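Local coordinates for tRNA (cytosine(72)-C(5))-methyltransferase (Pyrococcus horikoshii, PDB 5ZVE), which transfers a methyl group from S-adenosyl-L-methionine to the C5 position of cytosine 72 in several tRNAs, at residues Y1-R10 and N23-E31; S46-L54 and R63-F73. All coordinates share one frame; numbering follows the deposited sequence.

Interaction 1. Residues Y1-R10 and N23-E31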
# COMPACT_ATOMS: atom_id res chain seq x y z
N TYR A 1 -22.25 -2.08 -2.01
CA TYR A 1 -20.82 -2.33 -1.94
C TYR A 1 -20.49 -3.78 -1.58
O TYR A 1 -19.44 -4.29 -1.95
CB TYR A 1 -20.15 -1.38 -0.95
CG TYR A 1 -20.74 -1.40 0.44
CD1 TYR A 1 -20.30 -2.33 1.39
CD2 TYR A 1 -21.72 -0.49 0.82
CE1 TYR A 1 -20.83 -2.35 2.67
CE2 TYR A 1 -22.26 -0.51 2.10
CZ TYR A 1 -21.81 -1.44 3.01
OH TYR A 1 -22.35 -1.46 4.28
N LEU A 2 -21.40 -4.44 -0.85
CA LEU A 2 -21.19 -5.81 -0.38
C LEU A 2 -20.84 -6.77 -1.51
O LEU A 2 -20.14 -7.76 -1.31
CB LEU A 2 -22.43 -6.31 0.35
CG LEU A 2 -22.81 -5.56 1.63
CD1 LEU A 2 -24.13 -6.07 2.18
CD2 LEU A 2 -21.71 -5.70 2.66
N GLU A 3 -21.34 -6.47 -2.70
CA GLU A 3 -21.14 -7.31 -3.87
C GLU A 3 -19.67 -7.46 -4.26
O GLU A 3 -19.28 -8.44 -4.90
CB GLU A 3 -21.94 -6.76 -5.06
CG GLU A 3 -21.28 -5.57 -5.77
CD GLU A 3 -21.87 -4.24 -5.34
OE1 GLU A 3 -22.36 -4.15 -4.20
OE2 GLU A 3 -21.84 -3.29 -6.16
N ALA A 4 -18.86 -6.47 -3.88
CA ALA A 4 -17.43 -6.49 -4.19
C ALA A 4 -16.69 -7.60 -3.46
O ALA A 4 -15.55 -7.93 -3.80
CB ALA A 4 -16.81 -5.16 -3.87
N PHE A 5 -17.34 -8.17 -2.45
CA PHE A 5 -16.71 -9.18 -1.59
C PHE A 5 -17.46 -10.49 -1.68
O PHE A 5 -18.68 -10.52 -1.51
CB PHE A 5 -16.66 -8.69 -0.14
CG PHE A 5 -16.03 -7.34 0.03
CD1 PHE A 5 -16.79 -6.18 -0.11
CD2 PHE A 5 -14.69 -7.22 0.32
CE1 PHE A 5 -16.21 -4.94 0.04
CE2 PHE A 5 -14.10 -5.98 0.47
CZ PHE A 5 -14.87 -4.84 0.33
N PRO A 6 -16.74 -11.59 -1.95
CA PRO A 6 -17.37 -12.92 -2.02
C PRO A 6 -18.06 -13.24 -0.70
O PRO A 6 -17.64 -12.74 0.34
CB PRO A 6 -16.19 -13.86 -2.29
CG PRO A 6 -14.98 -13.10 -1.89
CD PRO A 6 -15.28 -11.66 -2.13
N LYS A 7 -19.11 -14.06 -0.75
CA LYS A 7 -19.99 -14.27 0.39
C LYS A 7 -19.27 -14.86 1.60
O LYS A 7 -19.50 -14.41 2.73
CB LYS A 7 -21.15 -15.19 -0.00
CG LYS A 7 -22.16 -15.41 1.11
CD LYS A 7 -23.17 -14.28 1.12
CE LYS A 7 -23.96 -14.22 2.41
NZ LYS A 7 -24.79 -15.43 2.62
N GLU A 8 -18.41 -15.85 1.39
CA GLU A 8 -17.75 -16.50 2.52
C GLU A 8 -16.79 -15.55 3.24
O GLU A 8 -16.64 -15.63 4.45
CB GLU A 8 -17.00 -17.76 2.07
CG GLU A 8 -15.96 -17.56 0.99
CD GLU A 8 -15.02 -18.75 0.88
OE1 GLU A 8 -14.13 -18.74 0.01
OE2 GLU A 8 -15.17 -19.70 1.69
N LEU A 9 -16.15 -14.65 2.49
CA LEU A 9 -15.32 -13.63 3.10
C LEU A 9 -16.17 -12.65 3.91
O LEU A 9 -15.76 -12.21 4.99
CB LEU A 9 -14.50 -12.88 2.05
CG LEU A 9 -13.59 -11.77 2.60
CD1 LEU A 9 -12.53 -12.36 3.50
CD2 LEU A 9 -12.96 -10.98 1.48
N ARG A 10 -17.33 -12.29 3.37
CA ARG A 10 -18.25 -11.41 4.08
C ARG A 10 -18.66 -12.02 5.41
O ARG A 10 -18.67 -11.33 6.43
CB ARG A 10 -19.48 -11.11 3.22
CG ARG A 10 -19.14 -10.42 1.92
CD ARG A 10 -20.27 -9.53 1.43
NE ARG A 10 -21.54 -10.23 1.27
CZ ARG A 10 -21.96 -10.77 0.13
NH1 ARG A 10 -23.14 -11.37 0.07
NH2 ARG A 10 -21.20 -10.71 -0.96
N ASN A 23 -19.51 -4.29 8.04
CA ASN A 23 -20.16 -3.55 6.97
C ASN A 23 -19.50 -2.19 6.74
O ASN A 23 -19.37 -1.74 5.60
CB ASN A 23 -21.65 -3.36 7.27
CG ASN A 23 -22.48 -4.60 6.94
OD1 ASN A 23 -22.14 -5.36 6.02
ND2 ASN A 23 -23.55 -4.81 7.68
N LYS A 24 -19.07 -1.55 7.82
CA LYS A 24 -18.37 -0.27 7.74
C LYS A 24 -17.00 -0.41 7.09
O LYS A 24 -16.56 0.47 6.36
CB LYS A 24 -18.20 0.35 9.13
CG LYS A 24 -19.48 0.90 9.74
CD LYS A 24 -19.31 1.18 11.22
CE LYS A 24 -20.59 1.71 11.84
NZ LYS A 24 -20.46 1.92 13.31
N ILE A 25 -16.33 -1.53 7.37
CA ILE A 25 -15.01 -1.78 6.82
C ILE A 25 -15.09 -2.05 5.32
O ILE A 25 -14.35 -1.47 4.53
CB ILE A 25 -14.33 -2.97 7.52
CG1 ILE A 25 -13.81 -2.55 8.90
CG2 ILE A 25 -13.20 -3.53 6.67
CD1 ILE A 25 -13.72 -3.69 9.90
N MET A 26 -16.02 -2.92 4.93
CA MET A 26 -16.18 -3.25 3.52
C MET A 26 -16.63 -2.04 2.70
O MET A 26 -16.17 -1.84 1.58
CB MET A 26 -17.17 -4.40 3.36
CG MET A 26 -16.57 -5.76 3.64
SD MET A 26 -17.71 -7.12 3.36
CE MET A 26 -18.90 -6.87 4.67
N LYS A 27 -17.52 -1.23 3.27
CA LYS A 27 -17.98 -0.02 2.60
C LYS A 27 -16.81 0.92 2.30
O LYS A 27 -16.70 1.45 1.20
CB LYS A 27 -19.03 0.71 3.44
CG LYS A 27 -19.56 1.97 2.77
CD LYS A 27 -20.51 2.74 3.67
CE LYS A 27 -20.67 4.18 3.21
NZ LYS A 27 -21.46 5.00 4.18
N LYS A 28 -15.96 1.14 3.30
CA LYS A 28 -14.84 2.06 3.15
C LYS A 28 -13.73 1.46 2.28
O LYS A 28 -13.05 2.19 1.56
CB LYS A 28 -14.29 2.46 4.52
CG LYS A 28 -15.21 3.41 5.27
CD LYS A 28 -15.85 4.41 4.31
CE LYS A 28 -16.71 5.43 5.04
NZ LYS A 28 -17.36 6.37 4.10
N LEU A 29 -13.57 0.14 2.35
CA LEU A 29 -12.57 -0.56 1.55
C LEU A 29 -12.80 -0.35 0.05
O LEU A 29 -11.85 -0.39 -0.74
CB LEU A 29 -12.56 -2.06 1.85
CG LEU A 29 -11.75 -2.55 3.05
CD1 LEU A 29 -11.85 -4.07 3.17
CD2 LEU A 29 -10.30 -2.12 2.93
N ARG A 30 -14.05 -0.11 -0.33
CA ARG A 30 -14.37 0.07 -1.74
C ARG A 30 -13.89 1.43 -2.26
O ARG A 30 -13.79 1.64 -3.46
CB ARG A 30 -15.87 -0.06 -1.98
CG ARG A 30 -16.26 -0.29 -3.44
CD ARG A 30 -16.69 -1.71 -3.64
NE ARG A 30 -16.77 -2.11 -5.05
CZ ARG A 30 -17.86 -2.02 -5.81
NH1 ARG A 30 -18.99 -1.54 -5.32
NH2 ARG A 30 -17.80 -2.44 -7.07
N GLU A 31 -13.57 2.33 -1.33
CA GLU A 31 -13.19 3.70 -1.68
C GLU A 31 -11.69 3.93 -1.50
O GLU A 31 -11.04 3.23 -0.71
CB GLU A 31 -13.97 4.70 -0.83
CG GLU A 31 -15.47 4.46 -0.74
CD GLU A 31 -16.15 5.44 0.21
OE1 GLU A 31 -15.44 6.24 0.85
OE2 GLU A 31 -17.39 5.40 0.31
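M26 of helix 19-29 runs alongside F5 in the opposite direction, over one face of its ring. Its CG sits over the ring centre, 3.6 Å from the centroid of F5. Its SD continues over the same face, 4.0 Å from the F5 centroid, which makes a Met-aromatic contact. The chain then bends at chi3 (-68°) and turns the M26 methyl to L2, with CE 3.6 Å from L2 CD2. R10 brings CG and CD to the sulfur from the other segment. L29 CB meets the F5 ring at its edge, 3.9 Å from CZ.

A second ring, that of Y1, lies against the helix at K27. K27 lays CB on the face of Y1, 3.5 Å from the ring centroid, in a CH-pi contact. The Y1 ring reaches K27 because its chi1 of 55° places CG between the backbone N and the carbonyl carbon.

The polar edge is at R30. A4 CB lies over one face of its guanidinium, 3.3 Å from R30 NE. E3 OE2 forms a salt bridge to R30 NH1 at 3.4 Å, with the carboxylate and guanidinium planes 67° apart. E3 OE1 accepts from Y1 N. R30 NE donates to L285 O, and W286 makes a cation-pi contact with R30.

The contact folds the 3-10 segment 2-4 back onto the second helix of the ferredoxin-like region. It is mainly apolar, with sulfur and CH groups on ring faces. The E3 carboxylate holds Y1 N with one oxygen and R30 with the other, which would probably favour its charged form.

Interaction 2. Residues S46-L54 and R63-F73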
# COMPACT_ATOMS: atom_id res chain seq x y z
N SER A 46 13.77 19.01 3.35
CA SER A 46 13.03 19.06 4.60
C SER A 46 11.55 19.09 4.28
O SER A 46 11.16 19.37 3.15
CB SER A 46 13.43 20.28 5.43
OG SER A 46 12.85 21.45 4.88
N ARG A 47 10.72 18.82 5.29
CA ARG A 47 9.27 18.82 5.11
C ARG A 47 8.73 20.18 4.63
O ARG A 47 7.96 20.25 3.67
CB ARG A 47 8.60 18.42 6.42
CG ARG A 47 7.11 18.15 6.32
CD ARG A 47 6.48 18.32 7.69
NE ARG A 47 5.63 17.21 8.09
CZ ARG A 47 5.16 17.05 9.32
NH1 ARG A 47 5.45 17.93 10.26
NH2 ARG A 47 4.39 16.01 9.61
N GLU A 48 9.12 21.26 5.29
CA GLU A 48 8.55 22.56 4.97
C GLU A 48 8.97 23.03 3.59
O GLU A 48 8.17 23.61 2.86
CB GLU A 48 8.94 23.60 6.03
CG GLU A 48 8.47 23.23 7.42
CD GLU A 48 6.99 22.86 7.46
OE1 GLU A 48 6.17 23.68 7.02
OE2 GLU A 48 6.66 21.75 7.92
N LYS A 49 10.22 22.77 3.22
CA LYS A 49 10.71 23.09 1.89
C LYS A 49 9.90 22.38 0.81
O LYS A 49 9.53 23.00 -0.20
CB LYS A 49 12.19 22.73 1.77
CG LYS A 49 13.11 23.64 2.57
CD LYS A 49 13.48 24.90 1.79
CE LYS A 49 14.63 24.63 0.83
NZ LYS A 49 15.24 25.88 0.29
N LEU A 50 9.64 21.09 1.01
CA LEU A 50 8.86 20.31 0.05
C LEU A 50 7.45 20.86 -0.10
O LEU A 50 6.93 20.98 -1.20
CB LEU A 50 8.79 18.84 0.48
CG LEU A 50 7.91 17.95 -0.41
CD1 LEU A 50 8.31 18.08 -1.87
CD2 LEU A 50 7.96 16.49 0.04
N ILE A 51 6.83 21.21 1.03
CA ILE A 51 5.51 21.83 1.05
C ILE A 51 5.50 23.06 0.15
O ILE A 51 4.59 23.23 -0.67
CB ILE A 51 5.10 22.23 2.47
CG1 ILE A 51 4.58 21.01 3.22
CG2 ILE A 51 4.06 23.34 2.46
CD1 ILE A 51 4.26 21.30 4.66
N GLY A 52 6.51 23.92 0.31
CA GLY A 52 6.66 25.08 -0.56
C GLY A 52 6.64 24.70 -2.03
O GLY A 52 6.01 25.37 -2.84
N GLU A 53 7.33 23.60 -2.37
CA GLU A 53 7.39 23.12 -3.75
C GLU A 53 6.04 22.60 -4.23
O GLU A 53 5.66 22.82 -5.38
CB GLU A 53 8.45 22.02 -3.89
CG GLU A 53 9.87 22.52 -3.74
CD GLU A 53 10.21 23.60 -4.75
OE1 GLU A 53 9.71 23.54 -5.89
OE2 GLU A 53 10.96 24.54 -4.39
N LEU A 54 5.32 21.92 -3.35
CA LEU A 54 4.02 21.37 -3.71
C LEU A 54 2.94 22.45 -3.81
O LEU A 54 2.01 22.34 -4.61
CB LEU A 54 3.60 20.30 -2.69
CG LEU A 54 4.49 19.06 -2.63
CD1 LEU A 54 4.10 18.17 -1.46
CD2 LEU A 54 4.43 18.30 -3.94
N ARG A 63 0.22 18.61 7.00
CA ARG A 63 1.26 18.01 7.83
C ARG A 63 0.70 16.99 8.83
O ARG A 63 -0.39 17.17 9.37
CB ARG A 63 2.03 19.09 8.59
CG ARG A 63 3.07 19.82 7.75
CD ARG A 63 3.56 21.08 8.44
NE ARG A 63 2.54 22.11 8.41
CZ ARG A 63 2.61 23.22 7.69
NH1 ARG A 63 3.68 23.47 6.94
NH2 ARG A 63 1.62 24.09 7.73
N SER A 64 1.44 15.92 9.08
CA SER A 64 1.06 15.00 10.14
C SER A 64 1.72 15.44 11.44
O SER A 64 2.91 15.75 11.47
CB SER A 64 1.45 13.56 9.78
OG SER A 64 1.48 12.74 10.94
N PRO A 65 0.94 15.50 12.53
CA PRO A 65 1.46 15.83 13.86
C PRO A 65 2.13 14.64 14.54
O PRO A 65 2.72 14.79 15.61
CB PRO A 65 0.21 16.28 14.62
CG PRO A 65 -0.90 15.51 13.99
CD PRO A 65 -0.53 15.36 12.53
N TYR A 66 2.03 13.46 13.94
CA TYR A 66 2.63 12.25 14.50
C TYR A 66 3.91 11.84 13.77
O TYR A 66 4.85 11.31 14.37
CB TYR A 66 1.64 11.09 14.46
CG TYR A 66 0.49 11.21 15.43
CD1 TYR A 66 0.71 11.16 16.80
CD2 TYR A 66 -0.83 11.30 14.98
CE1 TYR A 66 -0.35 11.24 17.70
CE2 TYR A 66 -1.88 11.38 15.87
CZ TYR A 66 -1.64 11.35 17.23
OH TYR A 66 -2.67 11.42 18.13
N LEU A 67 3.94 12.07 12.46
CA LEU A 67 5.12 11.76 11.65
C LEU A 67 5.68 13.02 11.03
O LEU A 67 5.12 13.55 10.07
CB LEU A 67 4.78 10.76 10.54
CG LEU A 67 4.43 9.32 10.91
CD1 LEU A 67 3.94 8.64 9.67
CD2 LEU A 67 5.65 8.60 11.45
N PRO A 68 6.80 13.52 11.58
CA PRO A 68 7.46 14.71 11.03
C PRO A 68 7.83 14.56 9.55
O PRO A 68 8.05 15.56 8.88
CB PRO A 68 8.72 14.87 11.91
CG PRO A 68 8.85 13.60 12.67
CD PRO A 68 7.48 13.02 12.78
N GLU A 69 7.89 13.33 9.05
CA GLU A 69 8.16 13.13 7.63
C GLU A 69 6.87 12.87 6.85
O GLU A 69 6.91 12.54 5.66
CB GLU A 69 9.14 11.98 7.42
CG GLU A 69 8.63 10.60 7.84
CD GLU A 69 8.91 10.30 9.30
OE1 GLU A 69 8.46 11.07 10.18
OE2 GLU A 69 9.58 9.28 9.58
N GLY A 70 5.72 13.03 7.50
CA GLY A 70 4.45 12.74 6.85
C GLY A 70 3.70 13.94 6.29
O GLY A 70 3.50 14.94 6.98
N LEU A 71 3.26 13.83 5.04
CA LEU A 71 2.36 14.81 4.43
C LEU A 71 1.21 14.07 3.79
O LEU A 71 1.41 12.98 3.26
CB LEU A 71 3.07 15.66 3.37
CG LEU A 71 4.05 16.75 3.83
CD1 LEU A 71 4.76 17.34 2.63
CD2 LEU A 71 3.32 17.82 4.60
N TYR A 72 0.02 14.65 3.83
CA TYR A 72 -1.10 13.99 3.18
C TYR A 72 -1.99 14.96 2.42
O TYR A 72 -2.02 16.16 2.70
CB TYR A 72 -1.93 13.19 4.20
CG TYR A 72 -2.69 14.03 5.20
CD1 TYR A 72 -3.98 14.47 4.92
CD2 TYR A 72 -2.14 14.36 6.44
CE1 TYR A 72 -4.68 15.24 5.83
CE2 TYR A 72 -2.84 15.13 7.35
CZ TYR A 72 -4.11 15.56 7.04
OH TYR A 72 -4.82 16.33 7.93
N PHE A 73 -2.70 14.43 1.43
CA PHE A 73 -3.63 15.21 0.65
C PHE A 73 -5.04 14.71 0.90
O PHE A 73 -5.27 13.51 1.03
CB PHE A 73 -3.30 15.12 -0.85
CG PHE A 73 -1.89 15.51 -1.18
CD1 PHE A 73 -0.86 14.59 -1.08
CD2 PHE A 73 -1.59 16.80 -1.58
CE1 PHE A 73 0.44 14.94 -1.38
CE2 PHE A 73 -0.29 17.16 -1.89
CZ PHE A 73 0.73 16.24 -1.79
O HOH W 1 4.92 16.24 12.83
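The R47 guanidinium is sandwiched between parts of 63-73. R63 CB lies over the centre of one face, 3.8 Å above the plane. P68 O lies over the opposite face, offset toward the rim. The carbonyl oxygens of S64 and G70 sit at the edge. R47 NH2 donates to G70 O at 3.0 Å with an angle of 149°. The bond falls in the carbonyl plane, on a lone pair of G70 O, which also accepts from S64 N. R47 NE adds a weak bond to the same oxygen. R47 NH2 also points to S64 O, but at 2.4 Å that bond is doubtful. A water accepts from R47 NH1 and donates to S64 O, so it bridges the two residues. With CG anti to the backbone N (chi1 -170°), the R47 chain carries the group into the turn.

L67 to G70 form a type I beta turn, and S64 OG accepts from the N atoms of Y66 and L67 in an ST turn and ST motif. This connection joins strands 62-63 and 70-74 of the antiparallel sheet in the ferredoxin-like region. Helix 47-56 packs on that sheet, its segment axis 10.1 Å from that of strand 70-73 and at 24° to it.

Along the helix, I51 CD1 meets L71 CD2 at 3.6 Å. L54 CD1 comes to the edge of the F73 ring, 3.9 Å from CZ. L71 also touches I38 and V40 of strand 35-40. On the outer side, E48 OE1 makes a salt bridge with R63 NH1 at 2.5 Å, at the guanidinium edge.

How the interactions relate
Interactions 1 and 2 follow one another along the chain, and all four segments fall in the ferredoxin-like region. They do not touch: their centres are 32 Å apart and their nearest atoms about 12 Å. Strand 35-40, which pairs with strand 70-74, lies between them in sequence. Neither contact supplies a residue of the cofactor pocket, but each lies in its neighbourhood. In interaction 1 the L29 side chain is about 9 Å from that of C323, the predicted nucleophile. In interaction 2 the L67 side chain is about 13 Å from the bound S-adenosyl-L-homocysteine. The E69 side chain, salt-bridged to R191, is about 11 Å from that of K211, a cofactor-binding residue at the start of helix 210-218.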